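Local structure of eukaryotic translation initiation factor 4 gamma 2 (Homo sapiens, 4IUL) at residues K40-L45 with A78-R83; L54-V59 with T106-L111; S114-E119 with I156-E161. The protein probably works as a translation initiation scaffold, binding the RNA helicase eIF4A through its MIF4G domain. All coordinates share one frame; numbering follows the deposited sequence.

Contact 1. Residues K40-L45 with A78-R83; sequences KLCLEL and AQLCLR
The sulfur of Cys42 is contacted by two residues of segment 78-83, Leu80 and Arg83: Cys42 SG lies 3.7 Å from Leu80 CD1 and 3.8 Å from Arg83 CG, and it also sits over one face of the Arg83 guanidinium. With SG anti to the backbone N (chi1 -171°), the thiol reaches across the groove between the two helices, wedged between a leucine methyl and the aliphatic stem of the arginine. One turn further along, Leu45 meets Leu80. The two side chains cross at about a right angle, and Leu45 CD2 touches both methyls of its partner, at 3.6 Å from Leu80 CD2 and 3.7 Å from Leu80 CD1. Leu80 CD1 is thus shared between the thiol and Leu45, while Leu80 CD2 meets Leu45 alone of the two. An alanine in place of Leu80 would probably open a gap between the helices, leaving Cys42 SG without its methyl neighbour and Leu45 CD2 without a wall to pack on. Arg83 is bent at chi2 and chi3, which folds its guanidinium over the sulfur instead of extending it from the helix; its NH1 forms a salt bridge with Asp87, so the charge is met one turn ahead on its own helix. Helices 38-48 and 74-87, separated in the chain by helix 53-69, run roughly parallel in this HEAT-repeat domain: the short-segment axes approach to 10.8 Å, 42° apart. Helix 13-31 packs against both, with Val26 on Leu45 and Leu30 on Leu80. Arg83 also touches Leu46, the residue just after segment 40-45, and Ala78 touches Glu161 and Leu162 of helix 141-163.

Contact 2. Residues L54-V59 with T106-L111; sequences LILKGV and TTFRRL. With SO4 (sulfate ion), chain D.
Lys57 and Leu111 both carry CG anti to their own carbonyl carbon (chi1 -73° and -64°), and these rotations bring Lys57 CG to 3.7 Å from Leu111 CD1. This pair belongs to a helix-helix junction in the HEAT-type MIF4G domain, where the axes of segments 54-59 and 107-111 approach to 10.2 Å at an angle of 40°. Beyond CG the lysine chain is fully extended, which carries its ammonium past Leu111 to a bound sulfate: Lys57 NZ donates to sulfate O4 at 3.0 Å. Arg110 reaches the same ion from the other helix, its chain bent at chi3, and Arg110 NH1 bonds to sulfate O2 at 3.0 Å along a bent path, with a weak second bond from NH2 to the same oxygen. Lys53 NZ also binds the ion, which probably comes from the crystallisation liquor, so two lysines and an arginine gather round one anion; Arg110 NH1 has a second partner in Asp92. Deeper in, the contact becomes apolar. Leu56 splits its two methyls between neighbouring residues: CD1 meets Thr107 CG2 at 3.9 Å, the side chains crossing at about a right angle, and CD2 lies 4.1 Å from Phe108 CD1, near the plane of the ring and at its edge. Thr107 CG2 stands anti to the backbone N, against Leu56, while its OG1 is hydrogen-bonded to Phe91 N and Asn90 OD1. Phe108 continues the core toward Leu84 and Ala85 of helix 74-87 and Ile60 of helix 53-69. At the start of helix 107-127, Thr106 is the N-cap: its OG1 accepts a weak but nearly straight bond from Arg109 N, 3.5 Å long.

Contact 3. Residues S114-E119 with I156-E161; sequences SKLQDE and IKFIGE
Phe158 and Ile159 of helix 141-163 receive Leu116 of helix 107-127, a small, wholly apolar junction near the centre of the HEAT-repeat MIF4G domain. Along segment 156-161, Ile156 comes first and turns its side chain away from segment 114-119 to pack on Cys176 and Leu180 of helix 170-181. Phe158 points toward Leu116. Its CG is anti to the backbone N (chi1 -177°), the two side chains cross at about a right angle, and Phe158 CD2 lies 4.0 Å from Leu116 CD2. The ring also rests on Ala67 of helix 53-69 and on Ser74 of helix 74-87, which makes it a meeting point for four helices. Ile159 makes the closest approach: the two side chains slide past each other in opposite directions, and Ile159 CG1 comes to 3.5 Å from Leu116 CD2. The position of CG1 follows from chi1 of -71°, which puts it beside the backbone N. One methyl of Leu116 therefore does all the touching, lying against both the aromatic carbon and the isoleucine methylene. Leu116 is also covered by Asn155 and Leu162 of the same helix 141-163, whereas Ile159 spreads to Leu173 and Cys176, linking this core to the next helix along the chain. All three touching residues are buried, and the 129 Å² covered between the segments is accounted for by their packing. At the end of the segment, Glu161 touches Ser74 and Ser75 of helix 74-87. Here the helix itself remains regular, with Gly160 N bonded to Ile156 O at 2.9 Å and Glu161 N to Lys157 O at 3.1 Å.

How the contacts relate
The three contacts join five helices of the MIF4G domain, 38-48, 53-69, 74-87, 107-127 and 141-163. Contacts 1 and 2 alternate along the chain, since helix 53-69 falls between the two helices of contact 1; their centres lie about 14 Å apart, and Cys81 O touches Phe108 CE2 at 3.4 Å. Contact 3 shares helix 107-127 with contact 2, about 15 Å between centres. The centres of contacts 1 and 3 lie about 18 Å apart, yet Ala78 CB meets Glu161 CB at 3.9 Å. Contacts 1 and 2 tie helices that are not consecutive, whereas contact 3 joins two successive ones. Contact 1 touches both others; contacts 2 and 3 are joined only through helix 107-127.

Contact 1. Residues K40-L45 with A78-R83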
# COMPACT_ATOMS: atom_id res chain seq x y z
N LYS A 40 17.57 15.22 -1.16
CA LYS A 40 18.40 15.59 -0.01
C LYS A 40 18.03 14.89 1.30
O LYS A 40 18.89 14.36 2.00
CB LYS A 40 18.36 17.10 0.20
CG LYS A 40 19.19 17.59 1.39
CD LYS A 40 19.00 19.09 1.62
CE LYS A 40 19.86 19.58 2.77
NZ LYS A 40 19.63 21.02 3.07
N LEU A 41 16.74 14.90 1.64
CA LEU A 41 16.28 14.29 2.88
C LEU A 41 16.46 12.78 2.82
O LEU A 41 16.69 12.13 3.84
CB LEU A 41 14.81 14.63 3.12
CG LEU A 41 14.50 16.13 3.17
CD1 LEU A 41 13.01 16.35 3.35
CD2 LEU A 41 15.28 16.76 4.30
N CYS A 42 16.37 12.23 1.61
CA CYS A 42 16.53 10.80 1.41
C CYS A 42 17.94 10.40 1.81
O CYS A 42 18.15 9.37 2.45
CB CYS A 42 16.28 10.45 -0.06
SG CYS A 42 16.19 8.67 -0.42
N LEU A 43 18.91 11.23 1.44
CA LEU A 43 20.31 10.98 1.76
C LEU A 43 20.54 11.05 3.27
O LEU A 43 21.32 10.27 3.82
CB LEU A 43 21.23 11.99 1.06
CG LEU A 43 21.50 11.74 -0.43
CD1 LEU A 43 22.20 12.94 -1.03
CD2 LEU A 43 22.36 10.49 -0.57
N GLU A 44 19.87 11.99 3.92
CA GLU A 44 20.01 12.15 5.37
C GLU A 44 19.46 10.90 6.07
O GLU A 44 20.09 10.37 6.99
CB GLU A 44 19.24 13.38 5.84
CG GLU A 44 19.74 13.96 7.15
CD GLU A 44 18.84 15.06 7.69
OE1 GLU A 44 18.28 15.83 6.88
OE2 GLU A 44 18.69 15.14 8.93
N LEU A 45 18.30 10.44 5.63
CA LEU A 45 17.67 9.26 6.21
C LEU A 45 18.57 8.04 6.08
O LEU A 45 18.64 7.22 7.00
CB LEU A 45 16.32 8.99 5.55
CG LEU A 45 15.50 7.85 6.15
CD1 LEU A 45 15.42 8.01 7.67
CD2 LEU A 45 14.10 7.84 5.54
N ALA A 78 6.96 5.33 -1.17
CA ALA A 78 7.29 4.05 -1.79
C ALA A 78 8.71 4.10 -2.36
O ALA A 78 9.44 3.11 -2.30
CB ALA A 78 6.29 3.71 -2.89
N GLN A 79 9.08 5.25 -2.90
CA GLN A 79 10.41 5.43 -3.47
C GLN A 79 11.45 5.44 -2.35
O GLN A 79 12.57 4.96 -2.51
CB GLN A 79 10.47 6.74 -4.26
CG GLN A 79 11.62 6.81 -5.26
CD GLN A 79 11.53 5.75 -6.35
OE1 GLN A 79 10.49 5.58 -6.99
NE2 GLN A 79 12.62 5.04 -6.57
N LEU A 80 11.07 5.99 -1.20
CA LEU A 80 11.97 6.04 -0.05
C LEU A 80 12.25 4.60 0.42
O LEU A 80 13.39 4.26 0.78
CB LEU A 80 11.34 6.86 1.07
CG LEU A 80 12.19 7.14 2.30
CD1 LEU A 80 13.44 7.94 1.92
CD2 LEU A 80 11.34 7.92 3.30
N CYS A 81 11.22 3.76 0.42
CA CYS A 81 11.39 2.37 0.84
C CYS A 81 12.31 1.62 -0.14
O CYS A 81 13.11 0.77 0.28
CB CYS A 81 10.02 1.69 0.94
SG CYS A 81 9.02 2.26 2.37
N LEU A 82 12.20 1.93 -1.43
CA LEU A 82 13.04 1.28 -2.44
C LEU A 82 14.53 1.54 -2.19
O LEU A 82 15.33 0.61 -2.22
CB LEU A 82 12.68 1.77 -3.84
CG LEU A 82 13.60 1.32 -4.98
CD1 LEU A 82 13.66 -0.22 -5.05
CD2 LEU A 82 13.08 1.89 -6.31
N ARG A 83 14.88 2.80 -1.95
CA ARG A 83 16.27 3.18 -1.69
C ARG A 83 16.83 2.45 -0.48
O ARG A 83 17.95 1.92 -0.52
CB ARG A 83 16.36 4.69 -1.46
CG ARG A 83 15.69 5.53 -2.55
CD ARG A 83 16.49 5.58 -3.85
NE ARG A 83 17.62 6.50 -3.75
CZ ARG A 83 18.81 6.18 -3.24
NH1 ARG A 83 19.03 4.95 -2.79
NH2 ARG A 83 19.76 7.10 -3.15

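Contact 2. Residues L54-V59 with T106-L111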
# COMPACT_ATOMS: atom_id res chain seq x y z
N LEU A 54 17.42 -3.10 14.94
CA LEU A 54 16.57 -2.32 15.82
C LEU A 54 16.18 -0.97 15.21
O LEU A 54 15.01 -0.58 15.25
CB LEU A 54 17.28 -2.11 17.16
CG LEU A 54 16.52 -1.34 18.24
CD1 LEU A 54 16.98 -1.81 19.63
CD2 LEU A 54 16.72 0.17 18.06
N ILE A 55 17.15 -0.27 14.65
CA ILE A 55 16.88 1.02 14.03
C ILE A 55 16.01 0.84 12.79
O ILE A 55 15.13 1.67 12.52
CB ILE A 55 18.20 1.75 13.69
CG1 ILE A 55 18.85 2.24 14.99
CG2 ILE A 55 17.95 2.91 12.77
CD1 ILE A 55 20.22 2.83 14.81
N LEU A 56 16.23 -0.24 12.03
CA LEU A 56 15.42 -0.50 10.84
C LEU A 56 13.94 -0.68 11.21
O LEU A 56 13.04 -0.15 10.53
CB LEU A 56 15.92 -1.74 10.09
CG LEU A 56 17.26 -1.68 9.37
CD1 LEU A 56 17.54 -3.02 8.68
CD2 LEU A 56 17.24 -0.55 8.34
N LYS A 57 13.68 -1.42 12.29
CA LYS A 57 12.30 -1.66 12.73
C LYS A 57 11.53 -0.38 13.02
O LYS A 57 10.36 -0.27 12.67
CB LYS A 57 12.26 -2.54 13.99
CG LYS A 57 12.61 -4.01 13.78
CD LYS A 57 12.52 -4.78 15.09
CE LYS A 57 12.86 -6.24 14.89
NZ LYS A 57 12.89 -6.96 16.18
N GLY A 58 12.19 0.58 13.66
CA GLY A 58 11.55 1.85 13.97
C GLY A 58 11.32 2.68 12.72
O GLY A 58 10.23 3.21 12.50
N VAL A 59 12.36 2.80 11.89
CA VAL A 59 12.26 3.54 10.64
C VAL A 59 11.04 3.09 9.83
O VAL A 59 10.28 3.91 9.33
CB VAL A 59 13.53 3.37 9.78
CG1 VAL A 59 13.31 3.97 8.39
CG2 VAL A 59 14.72 4.03 10.47
N THR A 106 16.68 -9.30 2.12
CA THR A 106 17.36 -8.68 3.26
C THR A 106 16.42 -8.39 4.43
O THR A 106 15.20 -8.50 4.33
CB THR A 106 18.02 -7.35 2.87
OG1 THR A 106 17.01 -6.39 2.56
CG2 THR A 106 18.94 -7.52 1.67
N THR A 107 17.04 -7.99 5.54
CA THR A 107 16.34 -7.65 6.77
C THR A 107 15.27 -6.61 6.47
O THR A 107 14.09 -6.82 6.77
CB THR A 107 17.34 -7.09 7.82
OG1 THR A 107 18.34 -8.08 8.08
CG2 THR A 107 16.62 -6.75 9.12
N PHE A 108 15.67 -5.49 5.87
CA PHE A 108 14.73 -4.43 5.55
C PHE A 108 13.53 -4.96 4.77
O PHE A 108 12.39 -4.78 5.19
CB PHE A 108 15.38 -3.32 4.74
CG PHE A 108 14.47 -2.13 4.53
CD1 PHE A 108 14.29 -1.19 5.54
CD2 PHE A 108 13.71 -2.01 3.36
CE1 PHE A 108 13.36 -0.15 5.39
CE2 PHE A 108 12.78 -0.97 3.21
CZ PHE A 108 12.61 -0.04 4.23
N ARG A 109 13.80 -5.63 3.65
CA ARG A 109 12.74 -6.17 2.80
C ARG A 109 11.76 -7.07 3.55
O ARG A 109 10.56 -6.96 3.35
CB ARG A 109 13.32 -6.94 1.61
CG ARG A 109 13.97 -6.04 0.53
CD ARG A 109 14.52 -6.88 -0.61
NE ARG A 109 15.25 -6.10 -1.60
CZ ARG A 109 14.68 -5.35 -2.54
NH1 ARG A 109 13.36 -5.27 -2.63
NH2 ARG A 109 15.43 -4.68 -3.40
N ARG A 110 12.30 -7.94 4.40
CA ARG A 110 11.50 -8.87 5.19
C ARG A 110 10.59 -8.18 6.21
O ARG A 110 9.42 -8.52 6.34
CB ARG A 110 12.43 -9.85 5.90
CG ARG A 110 11.79 -10.64 7.04
CD ARG A 110 12.76 -11.67 7.62
NE ARG A 110 13.83 -11.10 8.44
CZ ARG A 110 13.66 -10.65 9.68
NH1 ARG A 110 14.68 -10.15 10.36
NH2 ARG A 110 12.46 -10.71 10.26
N LEU A 111 11.11 -7.20 6.94
CA LEU A 111 10.31 -6.51 7.93
C LEU A 111 9.26 -5.57 7.31
O LEU A 111 8.22 -5.31 7.91
CB LEU A 111 11.21 -5.73 8.91
CG LEU A 111 12.17 -6.56 9.78
CD1 LEU A 111 13.11 -5.62 10.54
CD2 LEU A 111 11.39 -7.44 10.77
S SO4 D . 13.09 -10.33 14.24
O1 SO4 D . 12.43 -11.55 14.73
O2 SO4 D . 14.08 -10.68 13.21
O3 SO4 D . 12.08 -9.42 13.67
O4 SO4 D . 13.78 -9.66 15.36

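Contact 3. Residues S114-E119 with I156-E161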
# COMPACT_ATOMS: atom_id res chain seq x y z
N SER A 114 6.27 -7.69 6.33
CA SER A 114 5.62 -8.05 7.58
C SER A 114 4.76 -6.92 8.15
O SER A 114 3.63 -7.16 8.58
CB SER A 114 6.67 -8.47 8.61
OG SER A 114 6.10 -8.59 9.89
N LYS A 115 5.30 -5.70 8.15
CA LYS A 115 4.58 -4.55 8.68
C LYS A 115 3.30 -4.22 7.90
O LYS A 115 2.26 -3.94 8.51
CB LYS A 115 5.48 -3.31 8.70
CG LYS A 115 4.76 -2.02 9.11
CD LYS A 115 4.83 -1.76 10.62
CE LYS A 115 4.03 -2.74 11.45
NZ LYS A 115 4.09 -2.41 12.91
N LEU A 116 3.36 -4.23 6.58
CA LEU A 116 2.15 -3.92 5.82
C LEU A 116 1.06 -4.96 6.01
O LEU A 116 -0.12 -4.64 5.98
CB LEU A 116 2.48 -3.72 4.35
CG LEU A 116 2.76 -2.22 4.24
CD1 LEU A 116 4.07 -1.98 3.55
CD2 LEU A 116 1.61 -1.53 3.56
N GLN A 117 1.46 -6.21 6.23
CA GLN A 117 0.48 -7.26 6.48
C GLN A 117 -0.25 -6.87 7.77
O GLN A 117 -1.47 -7.06 7.90
CB GLN A 117 1.18 -8.61 6.64
CG GLN A 117 0.24 -9.79 6.87
CD GLN A 117 -0.86 -9.86 5.82
OE1 GLN A 117 -0.59 -9.93 4.62
NE2 GLN A 117 -2.11 -9.84 6.27
N ASP A 118 0.50 -6.30 8.72
CA ASP A 118 -0.06 -5.88 10.01
C ASP A 118 -1.03 -4.70 9.87
O ASP A 118 -2.14 -4.74 10.41
CB ASP A 118 1.04 -5.47 10.99
CG ASP A 118 1.99 -6.61 11.32
OD1 ASP A 118 1.53 -7.77 11.44
OD2 ASP A 118 3.20 -6.33 11.49
N GLU A 119 -0.62 -3.65 9.18
CA GLU A 119 -1.51 -2.50 9.02
C GLU A 119 -2.79 -2.94 8.31
O GLU A 119 -3.88 -2.52 8.70
CB GLU A 119 -0.84 -1.37 8.22
CG GLU A 119 0.06 -0.46 9.05
CD GLU A 119 -0.70 0.37 10.07
OE1 GLU A 119 -1.42 -0.22 10.91
OE2 GLU A 119 -0.59 1.62 10.05
N ILE A 156 -4.58 0.84 1.08
CA ILE A 156 -4.55 0.10 -0.17
C ILE A 156 -3.73 0.80 -1.26
O ILE A 156 -3.01 0.15 -2.00
CB ILE A 156 -5.98 -0.17 -0.68
CG1 ILE A 156 -6.68 -1.13 0.29
CG2 ILE A 156 -5.94 -0.76 -2.08
CD1 ILE A 156 -8.13 -1.38 -0.03
N LYS A 157 -3.84 2.13 -1.34
CA LYS A 157 -3.10 2.91 -2.33
C LYS A 157 -1.59 2.82 -2.10
O LYS A 157 -0.80 2.79 -3.05
CB LYS A 157 -3.55 4.37 -2.28
CG LYS A 157 -2.82 5.31 -3.24
CD LYS A 157 -3.32 6.75 -3.05
CE LYS A 157 -2.56 7.75 -3.92
NZ LYS A 157 -2.69 7.41 -5.37
N PHE A 158 -1.17 2.79 -0.84
CA PHE A 158 0.25 2.70 -0.52
C PHE A 158 0.76 1.30 -0.88
O PHE A 158 1.88 1.14 -1.39
CB PHE A 158 0.48 3.00 0.97
CG PHE A 158 1.93 2.98 1.39
CD1 PHE A 158 2.89 3.63 0.63
CD2 PHE A 158 2.33 2.30 2.54
CE1 PHE A 158 4.25 3.61 1.00
CE2 PHE A 158 3.67 2.28 2.92
CZ PHE A 158 4.63 2.93 2.15
N ILE A 159 -0.07 0.29 -0.65
CA ILE A 159 0.28 -1.09 -0.98
C ILE A 159 0.47 -1.18 -2.50
O ILE A 159 1.44 -1.76 -2.99
CB ILE A 159 -0.81 -2.07 -0.50
CG1 ILE A 159 -0.76 -2.16 1.04
CG2 ILE A 159 -0.61 -3.45 -1.12
CD1 ILE A 159 -1.97 -2.87 1.67
N GLY A 160 -0.46 -0.60 -3.25
CA GLY A 160 -0.34 -0.62 -4.69
C GLY A 160 0.99 -0.04 -5.14
O GLY A 160 1.69 -0.65 -5.97
N GLU A 161 1.37 1.12 -4.59
CA GLU A 161 2.63 1.76 -4.97
C GLU A 161 3.88 0.94 -4.64
O GLU A 161 4.88 1.04 -5.34
CB GLU A 161 2.73 3.15 -4.32
CG GLU A 161 1.81 4.20 -4.94
CD GLU A 161 2.11 4.45 -6.41
OE1 GLU A 161 1.24 4.15 -7.26
OE2 GLU A 161 3.21 4.95 -6.73